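Local coordinates for 14 KDA fatty acid binding protein (Schistosoma mansoni, PDB 1VYF) that binds long-chain fatty acids such as oleic and arachidonic acid inside a beta-barrel and may take part in their transport, at residues A[19-24]-A[125-130]; A[104-109]-A[119-124]; A[9-14]-A[37-42]; A[80-85]-A[96-101]. All coordinates share one frame; numbering follows the deposited sequence. Where two conformers were deposited one is given.

Contact 1 (A[19-24]-A[125-130]); sequences DAVMSK and VTAIRN. With OLA (oleic acid), chain B.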
# COMPACT_ATOMS: atom_id res chain seq x y z
N ASP A 19 0.67 -12.12 -7.70
CA ASP A 19 1.45 -13.28 -7.26
C ASP A 19 2.92 -13.21 -7.69
O ASP A 19 3.80 -13.65 -6.94
CB ASP A 19 0.83 -14.59 -7.69
CG ASP A 19 1.47 -15.77 -6.96
OD1 ASP A 19 1.18 -15.92 -5.76
OD2 ASP A 19 2.27 -16.58 -7.52
N ALA A 20 3.20 -12.65 -8.86
CA ALA A 20 4.58 -12.46 -9.31
C ALA A 20 5.38 -11.60 -8.31
O ALA A 20 6.60 -11.79 -8.14
CB ALA A 20 4.60 -11.82 -10.68
N VAL A 21 4.73 -10.64 -7.66
CA VAL A 21 5.50 -9.76 -6.77
C VAL A 21 5.67 -10.37 -5.41
O VAL A 21 6.75 -10.25 -4.83
CB VAL A 21 5.05 -8.26 -6.63
CG1 VAL A 21 4.39 -7.70 -7.86
CG2 VAL A 21 4.32 -7.97 -5.32
N MET A 22 4.68 -11.08 -4.88
CA MET A 22 4.96 -11.66 -3.57
C MET A 22 5.85 -12.86 -3.63
O MET A 22 6.46 -13.18 -2.65
CB MET A 22 3.77 -11.87 -2.65
CG MET A 22 2.52 -11.79 -3.25
SD MET A 22 2.32 -13.35 -3.84
CE MET A 22 0.40 -13.37 -3.41
N SER A 23 5.78 -13.56 -4.75
CA SER A 23 6.64 -14.70 -5.00
C SER A 23 8.08 -14.21 -4.98
O SER A 23 8.95 -14.81 -4.32
CB SER A 23 6.28 -15.32 -6.36
OG SER A 23 6.95 -16.56 -6.48
N LYS A 24 8.32 -13.11 -5.69
CA LYS A 24 9.63 -12.47 -5.74
C LYS A 24 10.12 -11.97 -4.37
O LYS A 24 11.30 -12.08 -4.06
CB LYS A 24 9.60 -11.32 -6.75
CG LYS A 24 10.93 -10.59 -6.91
CD LYS A 24 10.97 -9.77 -8.19
CE LYS A 24 12.35 -9.14 -8.41
NZ LYS A 24 13.28 -10.11 -9.04
N VAL A 125 9.57 -6.66 -11.85
CA VAL A 125 8.19 -7.19 -11.77
C VAL A 125 7.21 -6.09 -11.26
O VAL A 125 7.52 -5.34 -10.31
CB VAL A 125 8.14 -8.41 -10.83
CG1 VAL A 125 6.81 -9.05 -10.81
CG2 VAL A 125 9.22 -9.44 -11.22
N THR A 126 6.04 -5.99 -11.90
CA THR A 126 5.04 -4.98 -11.54
C THR A 126 3.64 -5.59 -11.41
O THR A 126 3.21 -6.38 -12.25
CB THR A 126 5.03 -3.80 -12.57
OG1 THR A 126 6.28 -3.07 -12.51
CG2 THR A 126 4.04 -2.76 -12.14
N ALA A 127 2.95 -5.21 -10.34
CA ALA A 127 1.55 -5.53 -10.13
C ALA A 127 0.73 -4.25 -10.06
O ALA A 127 1.21 -3.22 -9.67
CB ALA A 127 1.36 -6.38 -8.91
N ILE A 128 -0.52 -4.31 -10.52
CA ILE A 128 -1.43 -3.17 -10.39
C ILE A 128 -2.69 -3.62 -9.66
O ILE A 128 -3.31 -4.62 -10.03
CB ILE A 128 -1.80 -2.59 -11.80
CG1 ILE A 128 -0.56 -2.12 -12.55
CG2 ILE A 128 -2.87 -1.46 -11.70
CD1 ILE A 128 -0.84 -1.67 -13.96
N ARG A 129 -3.06 -2.88 -8.62
CA ARG A 129 -4.25 -3.15 -7.83
C ARG A 129 -5.13 -1.91 -7.76
O ARG A 129 -4.70 -0.85 -7.31
CB ARG A 129 -3.86 -3.59 -6.43
CG ARG A 129 -3.19 -4.95 -6.43
CD ARG A 129 -2.26 -5.16 -5.27
NE ARG A 129 -2.92 -5.25 -3.97
CZ ARG A 129 -3.66 -6.28 -3.58
NH1 ARG A 129 -4.17 -6.27 -2.37
NH2 ARG A 129 -3.84 -7.35 -4.36
N ASN A 130 -6.36 -2.06 -8.24
CA ASN A 130 -7.33 -0.96 -8.28
C ASN A 130 -8.26 -1.05 -7.08
O ASN A 130 -8.79 -2.12 -6.76
CB ASN A 130 -8.17 -1.03 -9.57
CG ASN A 130 -7.44 -0.47 -10.78
OD1 ASN A 130 -6.52 0.38 -10.66
ND2 ASN A 130 -7.76 -1.00 -11.95
C1 OLA B . -1.64 -2.65 -1.75
O1 OLA B . -1.85 -1.67 -1.04
O2 OLA B . -2.70 -3.11 -2.40
C2 OLA B . -0.29 -3.33 -1.99
C3 OLA B . 0.76 -3.33 -0.87
C4 OLA B . 1.37 -4.74 -0.62
C5 OLA B . 2.89 -4.87 -0.80
C6 OLA B . 3.34 -6.32 -1.06
C7 OLA B . 3.58 -7.16 0.18
C8 OLA B . 2.34 -7.89 0.67
C9 OLA B . 2.54 -9.38 0.76
C10 OLA B . 1.55 -10.24 1.06
C11 OLA B . 0.12 -9.82 1.33
C12 OLA B . -0.47 -10.54 2.54
C13 OLA B . -2.00 -10.39 2.64
C14 OLA B . -2.48 -8.99 3.06
C15 OLA B . -2.83 -8.10 1.86
C16 OLA B . -2.85 -6.61 2.26
C17 OLA B . -1.91 -5.76 1.40
C18 OLA B . -2.64 -5.24 0.19

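Contact 2 (A[104-109]-A[119-124]); sequences TTVIVR and TVTVGD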
# COMPACT_ATOMS: atom_id res chain seq x y z
N THR A 104 13.62 -4.32 -2.39
CA THR A 104 12.99 -3.03 -2.24
C THR A 104 11.68 -3.05 -3.01
O THR A 104 11.66 -3.49 -4.16
CB THR A 104 13.95 -1.95 -2.73
OG1 THR A 104 14.99 -1.79 -1.74
CG2 THR A 104 13.27 -0.57 -2.82
N THR A 105 10.61 -2.63 -2.35
CA THR A 105 9.25 -2.52 -2.94
C THR A 105 8.88 -1.06 -3.08
O THR A 105 8.97 -0.31 -2.12
CB THR A 105 8.24 -3.21 -2.05
OG1 THR A 105 8.65 -4.55 -1.77
CG2 THR A 105 6.82 -3.30 -2.77
N VAL A 106 8.47 -0.65 -4.28
CA VAL A 106 8.00 0.69 -4.52
C VAL A 106 6.48 0.60 -4.75
O VAL A 106 6.02 -0.20 -5.59
CB VAL A 106 8.68 1.35 -5.67
CG1 VAL A 106 8.18 2.74 -5.84
CG2 VAL A 106 10.21 1.34 -5.47
N ILE A 107 5.73 1.33 -3.95
CA ILE A 107 4.24 1.34 -4.06
C ILE A 107 3.74 2.73 -4.37
O ILE A 107 3.80 3.65 -3.55
CB ILE A 107 3.59 0.81 -2.76
CG1 ILE A 107 4.23 -0.51 -2.34
CG2 ILE A 107 2.07 0.65 -2.98
CD1 ILE A 107 4.12 -0.79 -0.87
N VAL A 108 3.26 2.93 -5.58
CA VAL A 108 2.72 4.19 -6.01
C VAL A 108 1.18 4.08 -5.86
O VAL A 108 0.60 3.06 -6.22
CB VAL A 108 3.16 4.52 -7.47
CG1 VAL A 108 2.64 5.84 -7.92
CG2 VAL A 108 4.67 4.45 -7.63
N ARG A 109 0.57 5.09 -5.26
CA ARG A 109 -0.87 5.19 -5.09
C ARG A 109 -1.31 6.49 -5.71
O ARG A 109 -0.83 7.58 -5.35
CB ARG A 109 -1.24 5.19 -3.63
CG ARG A 109 -0.80 3.93 -2.88
CD ARG A 109 -1.31 3.82 -1.49
NE ARG A 109 -1.17 2.49 -0.94
CZ ARG A 109 -0.11 2.02 -0.30
NH1 ARG A 109 0.96 2.77 -0.10
NH2 ARG A 109 -0.13 0.78 0.15
N THR A 119 0.27 0.82 -7.80
CA THR A 119 1.24 0.08 -8.62
C THR A 119 2.33 -0.41 -7.70
O THR A 119 2.90 0.38 -6.96
CB THR A 119 1.76 0.97 -9.73
OG1 THR A 119 0.68 1.37 -10.58
CG2 THR A 119 2.69 0.22 -10.65
N VAL A 120 2.64 -1.70 -7.74
CA VAL A 120 3.65 -2.28 -6.83
C VAL A 120 4.78 -2.86 -7.67
O VAL A 120 4.56 -3.74 -8.49
CB VAL A 120 3.03 -3.38 -5.98
CG1 VAL A 120 4.07 -3.98 -4.98
CG2 VAL A 120 1.80 -2.85 -5.24
N THR A 121 6.01 -2.39 -7.46
CA THR A 121 7.13 -2.84 -8.29
C THR A 121 8.26 -3.34 -7.40
O THR A 121 8.55 -2.72 -6.40
CB THR A 121 7.65 -1.69 -9.20
OG1 THR A 121 8.00 -0.52 -8.42
CG2 THR A 121 6.56 -1.17 -10.01
N VAL A 122 8.81 -4.51 -7.73
CA VAL A 122 9.97 -5.09 -7.04
C VAL A 122 10.93 -5.48 -8.18
O VAL A 122 10.69 -6.46 -8.88
CB VAL A 122 9.57 -6.33 -6.23
CG1 VAL A 122 10.80 -6.91 -5.51
CG2 VAL A 122 8.42 -6.01 -5.21
N GLY A 123 11.96 -4.68 -8.40
CA GLY A 123 12.89 -4.88 -9.50
C GLY A 123 12.19 -4.68 -10.83
O GLY A 123 11.64 -3.61 -11.07
N ASP A 124 12.15 -5.75 -11.64
CA ASP A 124 11.56 -5.71 -12.99
C ASP A 124 10.11 -6.23 -13.00
O ASP A 124 9.47 -6.20 -14.03
CB ASP A 124 12.43 -6.46 -14.04
CG ASP A 124 12.53 -7.97 -13.80
OD1 ASP A 124 13.56 -8.58 -14.20
OD2 ASP A 124 11.65 -8.67 -13.26
O HOH W 1 12.54 -2.28 -6.45
O HOH W 2 -0.16 3.89 -9.34

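Contact 3 (A[9-14]-A[37-42]); sequences KWKLSE and TVTPTV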
# COMPACT_ATOMS: atom_id res chain seq x y z
N LYS A 9 -12.50 5.97 2.63
CA LYS A 9 -12.30 4.53 2.59
C LYS A 9 -12.33 4.00 1.17
O LYS A 9 -13.06 4.51 0.31
CB LYS A 9 -13.41 3.82 3.35
CG LYS A 9 -13.41 4.04 4.82
CD LYS A 9 -14.23 2.91 5.52
CE LYS A 9 -14.10 2.99 7.00
NZ LYS A 9 -15.43 3.33 7.53
N TRP A 10 -11.59 2.90 0.97
CA TRP A 10 -11.35 2.33 -0.36
C TRP A 10 -11.39 0.81 -0.23
O TRP A 10 -10.93 0.30 0.76
CB TRP A 10 -9.95 2.76 -0.88
CG TRP A 10 -9.80 4.23 -1.03
CD1 TRP A 10 -9.39 5.12 -0.06
CD2 TRP A 10 -10.04 5.01 -2.20
NE1 TRP A 10 -9.38 6.39 -0.57
CE2 TRP A 10 -9.79 6.35 -1.87
CE3 TRP A 10 -10.44 4.70 -3.51
CZ2 TRP A 10 -9.92 7.39 -2.81
CZ3 TRP A 10 -10.55 5.71 -4.43
CH2 TRP A 10 -10.30 7.05 -4.07
N LYS A 11 -11.98 0.11 -1.20
CA LYS A 11 -11.99 -1.34 -1.16
C LYS A 11 -11.39 -1.88 -2.45
O LYS A 11 -11.69 -1.41 -3.55
CB LYS A 11 -13.41 -1.89 -0.91
CG LYS A 11 -13.47 -3.42 -0.76
CD LYS A 11 -14.92 -3.92 -0.54
CE LYS A 11 -14.95 -5.33 0.02
NZ LYS A 11 -16.18 -5.53 0.86
N LEU A 12 -10.50 -2.86 -2.30
CA LEU A 12 -9.87 -3.53 -3.44
C LEU A 12 -10.93 -4.10 -4.35
O LEU A 12 -11.75 -4.88 -3.86
CB LEU A 12 -8.98 -4.70 -3.00
CG LEU A 12 -8.22 -5.36 -4.16
CD1 LEU A 12 -7.07 -4.46 -4.64
CD2 LEU A 12 -7.69 -6.68 -3.70
N SER A 13 -10.86 -3.73 -5.63
CA SER A 13 -11.76 -4.23 -6.70
C SER A 13 -11.13 -5.17 -7.69
O SER A 13 -11.79 -6.12 -8.15
CB SER A 13 -12.44 -3.07 -7.46
OG SER A 13 -11.53 -2.19 -8.11
N GLU A 14 -9.85 -4.94 -8.03
CA GLU A 14 -9.13 -5.78 -8.98
C GLU A 14 -7.64 -5.83 -8.69
O GLU A 14 -7.04 -4.82 -8.30
CB GLU A 14 -9.22 -5.27 -10.41
CG GLU A 14 -10.53 -4.71 -10.87
CD GLU A 14 -10.31 -4.02 -12.19
OE1 GLU A 14 -9.94 -2.82 -12.20
OE2 GLU A 14 -10.41 -4.73 -13.21
N THR A 37 -6.41 -13.76 -2.38
CA THR A 37 -7.84 -13.94 -2.15
C THR A 37 -8.51 -12.76 -1.41
O THR A 37 -9.60 -12.33 -1.82
CB THR A 37 -8.15 -15.25 -1.38
OG1 THR A 37 -7.74 -15.12 -0.01
CG2 THR A 37 -7.38 -16.45 -1.92
N VAL A 38 -7.91 -12.26 -0.33
CA VAL A 38 -8.59 -11.24 0.49
C VAL A 38 -8.68 -9.93 -0.26
O VAL A 38 -7.82 -9.59 -1.07
CB VAL A 38 -7.93 -10.95 1.87
CG1 VAL A 38 -8.03 -12.16 2.77
CG2 VAL A 38 -6.49 -10.45 1.73
N THR A 39 -9.74 -9.20 0.06
CA THR A 39 -10.01 -7.90 -0.53
C THR A 39 -10.09 -6.90 0.61
O THR A 39 -11.12 -6.76 1.28
CB THR A 39 -11.29 -7.93 -1.36
OG1 THR A 39 -12.33 -8.50 -0.58
CG2 THR A 39 -11.16 -8.88 -2.50
N PRO A 40 -8.98 -6.24 0.89
CA PRO A 40 -8.93 -5.31 2.01
C PRO A 40 -9.69 -4.03 1.76
O PRO A 40 -9.90 -3.64 0.62
CB PRO A 40 -7.43 -5.01 2.14
CG PRO A 40 -6.80 -6.06 1.41
CD PRO A 40 -7.67 -6.32 0.22
N THR A 41 -10.07 -3.38 2.85
CA THR A 41 -10.51 -2.01 2.87
C THR A 41 -9.43 -1.10 3.49
O THR A 41 -8.85 -1.43 4.50
CB THR A 41 -11.80 -1.94 3.66
OG1 THR A 41 -12.83 -2.54 2.88
CG2 THR A 41 -12.29 -0.49 3.85
N VAL A 42 -9.15 0.02 2.84
CA VAL A 42 -8.09 0.94 3.23
C VAL A 42 -8.71 2.32 3.54
O VAL A 42 -9.51 2.84 2.78
CB VAL A 42 -6.98 1.03 2.17
CG1 VAL A 42 -5.89 2.00 2.56
CG2 VAL A 42 -6.35 -0.34 1.94

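Contact 4 (A[80-85]-A[96-101]); sequences RNVKSV and QTQVDP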
# COMPACT_ATOMS: atom_id res chain seq x y z
N ARG A 80 7.53 -8.89 7.41
CA ARG A 80 8.88 -8.40 7.18
C ARG A 80 9.06 -7.03 7.84
O ARG A 80 8.21 -6.15 7.71
CB ARG A 80 9.15 -8.29 5.68
CG ARG A 80 9.20 -9.62 4.93
CD ARG A 80 8.44 -9.58 3.58
NE ARG A 80 8.89 -8.41 2.90
CZ ARG A 80 8.18 -7.49 2.28
NH1 ARG A 80 6.84 -7.53 2.10
NH2 ARG A 80 8.88 -6.47 1.81
N ASN A 81 10.17 -6.87 8.58
CA ASN A 81 10.57 -5.56 9.10
C ASN A 81 11.31 -4.80 8.01
O ASN A 81 12.29 -5.29 7.43
CB ASN A 81 11.45 -5.70 10.34
CG ASN A 81 10.71 -6.31 11.50
OD1 ASN A 81 9.73 -5.76 11.99
ND2 ASN A 81 11.16 -7.48 11.93
N VAL A 82 10.82 -3.60 7.73
CA VAL A 82 11.28 -2.79 6.62
C VAL A 82 11.44 -1.34 7.08
O VAL A 82 10.82 -0.90 8.06
CB VAL A 82 10.28 -2.90 5.42
CG1 VAL A 82 10.08 -4.36 5.03
CG2 VAL A 82 8.92 -2.25 5.77
N LYS A 83 12.30 -0.61 6.37
CA LYS A 83 12.43 0.83 6.49
C LYS A 83 11.67 1.43 5.34
O LYS A 83 11.98 1.13 4.18
CB LYS A 83 13.90 1.28 6.34
CG LYS A 83 14.95 0.49 7.12
CD LYS A 83 16.39 0.97 6.72
CE LYS A 83 16.82 0.57 5.27
NZ LYS A 83 16.73 1.70 4.24
N SER A 84 10.68 2.27 5.66
CA SER A 84 9.88 2.92 4.67
C SER A 84 9.92 4.44 4.70
O SER A 84 10.19 5.05 5.72
CB SER A 84 8.41 2.45 4.81
OG SER A 84 8.38 1.04 4.89
N VAL A 85 9.68 5.05 3.56
CA VAL A 85 9.38 6.46 3.48
C VAL A 85 8.30 6.64 2.42
O VAL A 85 8.29 5.92 1.43
CB VAL A 85 10.62 7.29 3.10
CG1 VAL A 85 11.16 6.89 1.75
CG2 VAL A 85 10.28 8.75 3.12
N GLN A 96 5.49 5.06 -1.89
CA GLN A 96 6.04 4.43 -0.71
C GLN A 96 7.13 3.46 -1.10
O GLN A 96 6.93 2.57 -1.94
CB GLN A 96 4.95 3.69 0.07
CG GLN A 96 5.44 2.97 1.31
CD GLN A 96 4.36 2.32 2.08
OE1 GLN A 96 3.24 2.20 1.60
NE2 GLN A 96 4.68 1.91 3.32
N THR A 97 8.29 3.61 -0.48
CA THR A 97 9.40 2.73 -0.71
C THR A 97 9.59 1.91 0.57
O THR A 97 9.65 2.48 1.65
CB THR A 97 10.65 3.57 -1.12
OG1 THR A 97 10.38 4.24 -2.37
CG2 THR A 97 11.79 2.71 -1.45
N GLN A 98 9.63 0.60 0.44
CA GLN A 98 9.83 -0.31 1.56
C GLN A 98 11.11 -1.09 1.31
O GLN A 98 11.21 -1.84 0.35
CB GLN A 98 8.67 -1.29 1.69
CG GLN A 98 7.37 -0.62 2.06
CD GLN A 98 6.22 -1.62 2.29
OE1 GLN A 98 6.03 -2.55 1.53
NE2 GLN A 98 5.44 -1.40 3.34
N VAL A 99 12.09 -0.94 2.18
CA VAL A 99 13.38 -1.60 2.00
C VAL A 99 13.53 -2.69 3.06
O VAL A 99 13.66 -2.39 4.24
CB VAL A 99 14.55 -0.59 2.06
CG1 VAL A 99 15.89 -1.30 1.84
CG2 VAL A 99 14.38 0.50 1.02
N ASP A 100 13.41 -3.95 2.62
CA ASP A 100 13.91 -5.11 3.37
C ASP A 100 15.35 -5.49 2.89
O ASP A 100 15.88 -4.90 1.94
CB ASP A 100 12.88 -6.27 3.40
CG ASP A 100 12.83 -7.13 2.13
OD1 ASP A 100 11.76 -7.16 1.43
OD2 ASP A 100 13.76 -7.90 1.80
N PRO A 101 16.03 -6.39 3.60
CA PRO A 101 17.43 -6.73 3.27
C PRO A 101 17.59 -7.48 1.96
O PRO A 101 18.66 -7.39 1.33
CB PRO A 101 17.86 -7.60 4.45
CG PRO A 101 16.92 -7.27 5.52
CD PRO A 101 15.59 -7.10 4.82
O HOH W 3 6.97 -5.03 0.46
O HOH W 4 9.25 6.81 -1.76

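Contact 1 (A[19-24]-A[125-130])
Val21 of helix 18-24 presses its CG1 methyl onto CB of Ala127 where the helical lid of the fatty-acid-binding-protein barrel leans on the last strand, 125-133. Helix and strand axes come within 7.4 Å at an angle of 130°, a distance bridged by small apolar side chains. The tight part is the buried Val21-Ala127 pair. Val21 CG1 lies 3.5 Å from Ala127 CB, shorter than an ordinary carbon-carbon contact, and chi1 of Val21, at -29°, sits well away from a staggered value; the same methyl is 4.0 Å from Val125 CG1. Ala20, just before it and partly exposed like Val125, sets its CB 3.5 Å from Val125 CG1. Alternation along the strand brings Val125 and Ala127 toward the helix, while Thr126 between them points away from it and packs on strand 115-122.

Toward solvent the contact thins out. Lys24 lays its aliphatic CD across Val125 CG2, again at 3.5 Å, and its exposed chain bends at chi4. Polar anchors come from beyond the two segments: Asp19 pairs with Arg32 in a salt bridge and with Asn36, tying the two lid helices together, and Asn17 ND2 bonds to Thr126 O.

Further along the strand, Arg129 turns inward to the bound oleic acid, whose carboxylate also bonds to Tyr131 OH and Arg109 NH2, the Arg and Arg-x-Tyr head-group site of this family. A bend at chi3, 68°, places its NE, and the NE-H bond to oleic acid O2 is 2.7 Å long and nearly straight, with O2 in the guanidinium plane.

Contact 2 (A[104-109]-A[119-124])
Val106 and Val108 face Thr121 and Thr119 as hydrogen-bonded pairs in the hairpin of strands 104-112 and 115-122, part of the antiparallel barrel wall. Four backbone bonds form two reciprocal pairs: Val106 N to Thr121 O at 3.0 Å is returned by Thr121 N to Val106 O, and Val108 N to Thr119 O by Thr119 N to Val108 O at 2.8 Å. Between them Ile107 and Val120 form a non-hydrogen-bonded pair, where CA-H groups take over: Ile107 CA lies 3.3 Å from Thr119 O.

Side-chain packing on the face of Ile107 and Val120 is mainly by methyls. Thr105 CG2 meets Val120 CG1 at 3.6 Å, and Val120 CG2 lies 4.2 Å from Ile107 CG2, the two side chains running side by side. With CG2 anti to the backbone N, Ile107 also sets this methyl over a face of the Arg109 guanidinium, toward its rim.

Water joins both ends. One molecule donates to Thr104 O at 2.7 Å and accepts from Gly123 N; another bonds to Thr119 OG1 and weakly to Val108 O. Regular backbone bonding thus carries the wall, while its inner surface beside the oleic acid is mainly apolar, with the carboxylate-binding Arg109 set among the methyls.

Contact 3 (A[9-14]-A[37-42])
The first two strands of the fatty-acid-binding-protein barrel, 8-16 and 41-47, meet here, with Trp10 and Lys11 of one facing Val42 and Thr41 of the other. Trp10 and Val42 form the antiparallel hydrogen-bonded pair. Val42 N reaches Trp10 O at 2.8 Å, while the bond from Trp10 N to Val42 O is equally short but bent, at 130°. Val42 O is shared: Lys9 CA-H approaches it at 3.3 Å, and the indole of Trp10 brings its CD1 edge to 3.6 Å with the oxygen in the ring plane. The indole NE1 bonds to Phe6 O, which helps fix the ring.

Two residues on, Leu12 N donates to Pro40 O at 3.1 Å in a nearly straight bond. On the buried side Leu12 and Pro40 run side by side: Leu12 CB lies 3.8 Å from Pro40 CD, and CG, anti to the backbone N (chi1 -175°), continues the chain to CD2, which touches the same ring carbon. On the outer side the Lys11 side chain passes obliquely over Thr41, Lys11 CG 3.8 Å from Thr41 OG1.

Past Leu12 the pairing ends, and Ser13 and Glu14 both face Asn130 in a classic beta bulge. Val42 packs near Tyr131 of the oleate site. Neighbouring barrel strands whose chain connection passes through two lid helices, 18-24 and 29-35, are the hallmark of the fatty-acid-binding-protein fold.

Contact 4 (A[80-85]-A[96-101])
Ser84 and Gln98 sit opposite each other as a non-hydrogen-bonded pair in the hairpin of strands 81-88 and 93-99, part of the up-and-down barrel. Hydrogen-bonded pairs flank them: Lys83 N and O both bond to Val99, and Val85 N and O to Thr97, with Thr97 N to Val85 O at 3.0 Å.

Gln98 can be followed inward. Its CB lies near Ser84 OG, at 4.0 Å, and Val82 CG2, at 4.2 Å. CG, anti to the carbonyl carbon (chi1 -66°), lies against Ser84 OG at 3.4 Å. Beyond CG the chain is extended and its amide splits its partners: NE2 donates to Glu74 OE1, which also bonds to Ser84 OG, while OE1 accepts a bond of 2.9 Å from a water. One carboxylate oxygen of strand 72-75 thereby joins the two side chains of this pair.

That water accepts in turn from NH2 of Arg80, just before the first strand. Arg80 is bent at chi2 and chi3 and touches the oleic acid, and its NH1 makes a salt bridge to Asp78. Asp100 supplies the other counter-charge, its OD2 bonding to the backbone N of Lys102 and Asn103. Guanidinium and carboxylate planes are 81° apart, and one oxygen takes both bonds: Arg80 NH2 reaches Asp100 OD1 at 3.0 Å from the anti side, and NE adds a weak bond of 3.5 Å to the same atom.

How the contacts relate
All four contacts draw on one antiparallel barrel sheet and are partly buried. Each has buried residues (Val21 and Ala127, Ile107 and Val120, Trp10 and Leu12, Ser84 and Gln98) and more open ones, among them Lys24, Lys11 and Lys83. Contacts 2, 3 and 4 are strand pairings carried by backbone bonds; contact 1 packs a lid helix on a strand by aliphatic side chains without a hydrogen bond between them. Contacts 1 and 2 touch through Ala127 O and Val120 N, contacts 2 and 4 through Ile107 N and Gln96 O, contacts 1 and 3 at Asn130. Arg129 of contact 1 and Arg109 of contact 2 converge on the oleate head group. Contact 4 is more polar inside, with Gln96 bonded to Arg109.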